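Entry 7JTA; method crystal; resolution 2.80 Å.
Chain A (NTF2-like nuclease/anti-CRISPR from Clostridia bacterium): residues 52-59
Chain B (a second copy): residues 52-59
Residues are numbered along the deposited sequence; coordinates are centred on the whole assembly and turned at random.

Chain A 52-59: VPISTVLI
Chain B 52-59: VPISTVLI

Two copies of one strand can pair edge to edge when they run in opposite directions about a central pair of equivalent residues, and the C-terminal strands of this NTF2-like protein illustrate the principle. Residues 52-58 of each chain belong to a strand that begins earlier in the chain, extended apart from residue 54; their axes approach to 4.6 Å and their N-to-C directions differ by 169°, so the pairing is antiparallel. The register follows from the central pair, Thr A56 with Thr B56: paired residue numbers sum to 112.

Val A52 (phi/psi -115/97, chi1 t) makes no close contact, and its CA-to-CB bond and that of Pro A53 (-62/137, C-gamma exo) point sideways to the partner. The Pro A53 side chain stays well clear of chain B, but Pro A53 O lies 4.2 Å from Leu B58 CD1. At Ile A54 the psi of -43° (phi -108°) breaks the regular extended pattern, and CB points away from chain B (chi1 m, chi2 t). Its backbone nevertheless begins the ladder: Leu B58 N donates to Ile A54 O at 3.0 Å.

Ser A55 (-163/144, chi1 p) faces Val B57 as a non-hydrogen-bonded pair, where the close CA-CA distance of 4.3 Å is typical. Ser A55 CB comes within 4.2 Å of Val B57 CG2, Val B57 being in rotamer p, and Ser A55 CA makes a CA-H...O contact of 3.2 Å with Thr B56 O.

Thr A56 (-130/139, chi1 m) forms the hydrogen-bonded pair with its own counterpart, also m. Each backbone amide donates to the other's carbonyl: Thr A56 N to Thr B56 O at 2.7 Å, and Thr B56 N to Thr A56 O at 2.8 Å. The CA atoms of the two threonines stand 5.0 Å apart and their CB atoms 4.4 Å, with both side chains on the sheet face opposite that of Ser A55 and Val A57. Thr A56 OG1 is hydrogen-bonded elsewhere in the structure.

Val A57 (-141/144, chi1 t) returns to the serine face, paired with Ser B55 (chi1 p) as a non-hydrogen-bonded pair, with their CA atoms 4.4 Å apart. Here the second CA-H...O contact, Ser B55 CA to Thr A56 O at 3.2 Å, repeats the first. The valine rotamers differ, so the backbone symmetry does not extend to every side chain.

Leu A58 (-71/135, chi1 t, chi2 p) completes the ladder, its N donating to Ile B54 O at 3.0 Å. Its CB points toward chain B, and CD2 packs 4.0 Å from CD1 of Ile B54, whose chi2 is m, where that of Ile A54 is t. Ile A59 (phi -127°, chi1 p, chi2 t) ends the chain as a carboxylate, beyond reach of the partner strand.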

# COMPACT_ATOMS: atom_id res chain seq x y z
N VAL A 52 0.92 1.40 14.03
CA VAL A 52 1.89 0.67 13.24
C VAL A 52 1.71 1.07 11.78
O VAL A 52 0.87 0.51 11.08
CB VAL A 52 1.74 -0.85 13.42
CG1 VAL A 52 2.67 -1.59 12.48
CG2 VAL A 52 2.00 -1.23 14.87
N PRO A 53 2.51 2.01 11.29
CA PRO A 53 2.39 2.41 9.88
C PRO A 53 2.67 1.24 8.95
O PRO A 53 3.60 0.46 9.17
CB PRO A 53 3.43 3.52 9.73
CG PRO A 53 3.66 4.01 11.12
CD PRO A 53 3.51 2.82 12.00
N ILE A 54 1.85 1.11 7.92
CA ILE A 54 1.94 0.00 6.98
C ILE A 54 2.48 0.46 5.63
O ILE A 54 3.32 -0.22 5.04
CB ILE A 54 0.58 -0.70 6.81
CG1 ILE A 54 0.13 -1.33 8.13
CG2 ILE A 54 0.66 -1.75 5.70
CD1 ILE A 54 -1.13 -2.14 8.00
N SER A 55 2.01 1.60 5.13
CA SER A 55 2.44 2.07 3.83
C SER A 55 2.12 3.55 3.68
O SER A 55 1.11 4.03 4.19
CB SER A 55 1.78 1.26 2.71
OG SER A 55 0.46 1.72 2.48
N THR A 56 3.01 4.25 2.99
CA THR A 56 2.81 5.64 2.60
C THR A 56 3.11 5.75 1.11
O THR A 56 4.05 5.13 0.61
CB THR A 56 3.69 6.59 3.39
OG1 THR A 56 3.53 6.34 4.79
CG2 THR A 56 3.31 8.03 3.09
N VAL A 57 2.29 6.52 0.40
CA VAL A 57 2.43 6.66 -1.05
C VAL A 57 2.14 8.10 -1.44
O VAL A 57 1.28 8.76 -0.84
CB VAL A 57 1.49 5.70 -1.81
CG1 VAL A 57 1.72 5.82 -3.30
CG2 VAL A 57 1.71 4.27 -1.35
N LEU A 58 2.87 8.58 -2.44
CA LEU A 58 2.62 9.91 -2.99
C LEU A 58 1.31 9.91 -3.77
O LEU A 58 1.02 8.99 -4.54
CB LEU A 58 3.77 10.32 -3.90
CG LEU A 58 3.74 11.74 -4.48
CD1 LEU A 58 3.99 12.77 -3.39
CD2 LEU A 58 4.77 11.87 -5.58
N ILE A 59 0.50 10.95 -3.55
CA ILE A 59 -0.74 11.12 -4.30
C ILE A 59 -0.78 12.51 -4.91
O ILE A 59 -1.65 12.81 -5.73
CB ILE A 59 -1.98 10.88 -3.41
CG1 ILE A 59 -1.98 11.85 -2.23
CG2 ILE A 59 -2.04 9.43 -2.95
CD1 ILE A 59 -3.13 11.65 -1.28
OXT ILE A 59 0.07 13.36 -4.61
N VAL B 52 12.83 13.37 -3.54
CA VAL B 52 11.37 13.32 -3.47
C VAL B 52 10.94 11.91 -3.09
O VAL B 52 10.93 11.01 -3.92
CB VAL B 52 10.73 13.76 -4.80
CG1 VAL B 52 9.23 13.54 -4.76
CG2 VAL B 52 11.06 15.21 -5.08
N PRO B 53 10.56 11.69 -1.83
CA PRO B 53 10.08 10.36 -1.43
C PRO B 53 8.83 9.98 -2.21
O PRO B 53 7.91 10.79 -2.38
CB PRO B 53 9.79 10.52 0.06
CG PRO B 53 10.59 11.71 0.48
CD PRO B 53 10.60 12.63 -0.70
N ILE B 54 8.79 8.73 -2.67
CA ILE B 54 7.70 8.23 -3.49
C ILE B 54 6.80 7.27 -2.73
O ILE B 54 5.58 7.34 -2.83
CB ILE B 54 8.25 7.56 -4.77
CG1 ILE B 54 9.00 8.59 -5.62
CG2 ILE B 54 7.12 6.91 -5.56
CD1 ILE B 54 8.20 9.84 -5.90
N SER B 55 7.39 6.35 -1.96
CA SER B 55 6.59 5.36 -1.26
C SER B 55 7.42 4.73 -0.15
O SER B 55 8.63 4.52 -0.31
CB SER B 55 6.10 4.28 -2.22
OG SER B 55 7.12 3.33 -2.49
N THR B 56 6.77 4.43 0.96
CA THR B 56 7.37 3.67 2.05
C THR B 56 6.43 2.53 2.39
O THR B 56 5.21 2.72 2.44
CB THR B 56 7.61 4.54 3.29
OG1 THR B 56 8.33 5.73 2.92
CG2 THR B 56 8.42 3.78 4.32
N VAL B 57 6.99 1.35 2.61
CA VAL B 57 6.18 0.17 2.87
C VAL B 57 6.86 -0.66 3.94
O VAL B 57 8.10 -0.73 4.00
CB VAL B 57 5.94 -0.66 1.60
CG1 VAL B 57 7.19 -1.46 1.24
CG2 VAL B 57 4.76 -1.59 1.79
N LEU B 58 6.06 -1.29 4.79
CA LEU B 58 6.57 -2.20 5.80
C LEU B 58 7.10 -3.46 5.12
O LEU B 58 6.45 -4.02 4.24
CB LEU B 58 5.46 -2.56 6.78
CG LEU B 58 5.73 -3.38 8.04
CD1 LEU B 58 6.51 -2.55 9.05
CD2 LEU B 58 4.42 -3.87 8.62
N ILE B 59 8.29 -3.90 5.52
CA ILE B 59 8.85 -5.14 5.00
C ILE B 59 9.23 -6.05 6.16
O ILE B 59 9.57 -7.22 5.96
CB ILE B 59 10.08 -4.89 4.10
CG1 ILE B 59 11.18 -4.16 4.87
CG2 ILE B 59 9.68 -4.10 2.86
CD1 ILE B 59 12.41 -3.85 4.04
OXT ILE B 59 9.20 -5.65 7.32